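Local coordinates for peroxiredoxin (Akkermansia muciniphila, PDB 6KHX), which probably reduces hydrogen peroxide and organic hydroperoxides through a reactive cysteine thiol, as a typical 2-Cys peroxiredoxin of the thioredoxin-fold superfamily, at residues F39-D44 and S74-F79. Residues are numbered along the deposited sequence; the frame is centred on the assembly and turned at random.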
loop_
_atom_site.group_PDB
_atom_site.type_symbol
_atom_site.label_atom_id
_atom_site.label_comp_id
_atom_site.label_asym_id
_atom_site.label_seq_id
_atom_site.Cartn_x
_atom_site.Cartn_y
_atom_site.Cartn_z
ATOM N N PHE B 39 2.247 -39.017 17.101
ATOM C CA PHE B 39 1.634 -39.453 15.851
ATOM C C PHE B 39 0.186 -38.980 15.748
ATOM O O PHE B 39 -0.581 -39.041 16.715
ATOM C CB PHE B 39 1.734 -40.991 15.663
ATOM C CG PHE B 39 0.833 -41.792 16.557
ATOM C CD1 PHE B 39 1.198 -42.084 17.858
ATOM C CD2 PHE B 39 -0.367 -42.290 16.075
ATOM C CE1 PHE B 39 0.367 -42.832 18.677
ATOM C CE2 PHE B 39 -1.200 -43.044 16.888
ATOM C CZ PHE B 39 -0.834 -43.314 18.189
ATOM N N PHE B 40 -0.159 -38.499 14.556
ATOM C CA PHE B 40 -1.487 -38.026 14.193
ATOM C C PHE B 40 -2.179 -39.066 13.320
ATOM O O PHE B 40 -1.550 -39.645 12.421
ATOM C CB PHE B 40 -1.407 -36.704 13.413
ATOM C CG PHE B 40 -0.713 -35.587 14.147
ATOM C CD1 PHE B 40 0.672 -35.530 14.209
ATOM C CD2 PHE B 40 -1.445 -34.575 14.750
ATOM C CE1 PHE B 40 1.311 -34.502 14.876
ATOM C CE2 PHE B 40 -0.813 -33.540 15.413
ATOM C CZ PHE B 40 0.567 -33.499 15.475
ATOM N N TYR B 41 -3.478 -39.241 13.554
ATOM C CA TYR B 41 -4.393 -40.056 12.767
ATOM C C TYR B 41 -5.649 -39.246 12.479
ATOM O O TYR B 41 -5.970 -38.310 13.218
ATOM C CB TYR B 41 -4.759 -41.357 13.499
ATOM C CG TYR B 41 -5.499 -41.151 14.797
ATOM C CD1 TYR B 41 -4.813 -40.864 15.972
ATOM C CD2 TYR B 41 -6.883 -41.251 14.852
ATOM C CE1 TYR B 41 -5.484 -40.678 17.166
ATOM C CE2 TYR B 41 -7.565 -41.070 16.037
ATOM C CZ TYR B 41 -6.865 -40.783 17.193
ATOM O OH TYR B 41 -7.547 -40.597 18.379
ATOM N N PRO B 42 -6.401 -39.595 11.411
ATOM C CA PRO B 42 -7.505 -38.723 10.967
ATOM C C PRO B 42 -8.769 -38.717 11.817
ATOM O O PRO B 42 -9.260 -37.636 12.159
ATOM C CB PRO B 42 -7.810 -39.241 9.552
ATOM C CG PRO B 42 -7.278 -40.627 9.521
ATOM C CD PRO B 42 -6.074 -40.622 10.406
ATOM N N LYS B 43 -9.325 -39.880 12.151
ATOM C CA LYS B 43 -10.663 -39.910 12.733
ATOM C C LYS B 43 -10.790 -41.025 13.764
ATOM O O LYS B 43 -10.394 -42.165 13.498
ATOM C CB LYS B 43 -11.711 -40.121 11.637
ATOM C CG LYS B 43 -12.171 -38.870 10.917
ATOM C CD LYS B 43 -13.162 -39.234 9.825
ATOM C CE LYS B 43 -13.295 -38.127 8.806
ATOM N NZ LYS B 43 -14.106 -38.558 7.643
ATOM N N ASP B 44 -11.363 -40.696 14.922
ATOM C CA ASP B 44 -11.804 -41.714 15.867
ATOM C C ASP B 44 -12.899 -42.574 15.242
ATOM O O ASP B 44 -13.655 -42.121 14.379
ATOM C CB ASP B 44 -12.335 -41.074 17.157
ATOM C CG ASP B 44 -11.236 -40.531 18.059
ATOM O OD1 ASP B 44 -10.044 -40.670 17.721
ATOM O OD2 ASP B 44 -11.574 -39.975 19.124
ATOM N N SER B 74 -5.497 -36.612 17.282
ATOM C CA SER B 74 -6.386 -36.372 16.157
ATOM C C SER B 74 -7.197 -35.122 16.459
ATOM O O SER B 74 -7.196 -34.620 17.588
ATOM C CB SER B 74 -7.323 -37.559 15.894
ATOM O OG SER B 74 -8.471 -37.493 16.728
ATOM N N THR B 75 -7.919 -34.633 15.449
ATOM C CA THR B 75 -8.729 -33.433 15.614
ATOM C C THR B 75 -10.106 -33.726 16.194
ATOM O O THR B 75 -10.966 -32.840 16.184
ATOM C CB THR B 75 -8.868 -32.670 14.288
ATOM O OG1 THR B 75 -9.471 -33.503 13.291
ATOM C CG2 THR B 75 -7.510 -32.195 13.799
ATOM N N ASP B 76 -10.341 -34.948 16.674
ATOM C CA ASP B 76 -11.557 -35.266 17.407
ATOM C C ASP B 76 -11.489 -34.709 18.827
ATOM O O ASP B 76 -10.417 -34.402 19.356
ATOM C CB ASP B 76 -11.777 -36.775 17.455
ATOM C CG ASP B 76 -11.865 -37.384 16.079
ATOM O OD1 ASP B 76 -12.858 -37.115 15.369
ATOM O OD2 ASP B 76 -10.927 -38.110 15.698
ATOM N N SER B 77 -12.658 -34.590 19.449
ATOM C CA SER B 77 -12.734 -34.076 20.807
ATOM C C SER B 77 -12.200 -35.094 21.817
ATOM O O SER B 77 -12.057 -36.288 21.536
ATOM C CB SER B 77 -14.173 -33.709 21.157
ATOM O OG SER B 77 -14.889 -34.848 21.611
ATOM N N GLU B 78 -11.921 -34.599 23.024
ATOM C CA GLU B 78 -11.506 -35.478 24.109
ATOM C C GLU B 78 -12.618 -36.447 24.496
ATOM O O GLU B 78 -12.339 -37.537 25.008
ATOM C CB GLU B 78 -11.074 -34.646 25.323
ATOM C CG GLU B 78 -12.204 -33.898 26.053
ATOM C CD GLU B 78 -12.617 -32.587 25.370
ATOM O OE1 GLU B 78 -12.276 -32.375 24.185
ATOM O OE2 GLU B 78 -13.280 -31.755 26.024
ATOM N N PHE B 79 -13.878 -36.071 24.260
ATOM C CA PHE B 79 -14.988 -36.963 24.570
ATOM C C PHE B 79 -15.124 -38.093 23.552
ATOM O O PHE B 79 -15.470 -39.217 23.922
ATOM C CB PHE B 79 -16.287 -36.167 24.682
ATOM C CG PHE B 79 -16.414 -35.410 25.971
ATOM C CD1 PHE B 79 -15.874 -34.144 26.109
ATOM C CD2 PHE B 79 -17.057 -35.981 27.060
ATOM C CE1 PHE B 79 -15.986 -33.457 27.307
ATOM C CE2 PHE B 79 -17.172 -35.298 28.256
ATOM C CZ PHE B 79 -16.635 -34.038 28.381
HETATM O O HOH W 1 -7.723 -35.356 12.550
HETATM O O HOH W 2 -11.699 -36.367 12.854
HETATM O O HOH W 3 -13.915 -39.393 14.148
#
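Tyr41 and Ser74 stand 5.4 Å apart CA to CA where two neighbouring parallel strands of the thioredoxin-fold sheet, 35-40 and 68-74, give way to loops. The chain directions of 41-44 and 74-77 differ by 31°, so the loops still run roughly alongside each other, but only one direct hydrogen bond joins the two segments. In it, Asp44 N donates to Asp76 OD2 at 2.7 Å, from 47° out of the carboxylate plane. Ser74 OG donates to that same Asp76 OD2 from the opposite face, on the anti side, so two donors grip one buried oxygen.

Ser74 CB sits over one face of the Tyr41 ring, 3.6 Å from the centroid and 17° off the normal, a CH-pi contact. Tyr41 CG, set between the backbone N and the carbonyl carbon, lays the ring against Ser74 CB and brings OH to Asp44. There Tyr41 OH hydrogen-bonds the syn lone pair of Asp44 OD1 at 2.6 Å, bridging the ends of the 41-44 loop, while His81 of helix 78-85 holds Asp44 OD2. The carboxylates of Asp44 and Asp76 slide past each other in opposite directions, with Asp44 OD1 3.4 Å from Asp76 OD2: two acceptors with no bond between them, each supplied by its own donors.

Tyr41 and Pro42 also touch Cys49 on helix 48-58; Pro42 is the proline and Cys49 the cysteine, probably the peroxidatic one, of the family's PxxxTxxC motif. Lys43 NZ forms salt bridges with Glu133 of its own chain and with Glu78 of a second subunit, joining this loop to a neighbouring chain.

Water completes the junction. One molecule links Pro42 O to Thr75 N; a second donates to Pro42 O and to Asp76 OD1, and a third donates to Asp44 O and, at 2.8 Å, to that same Asp76 OD1.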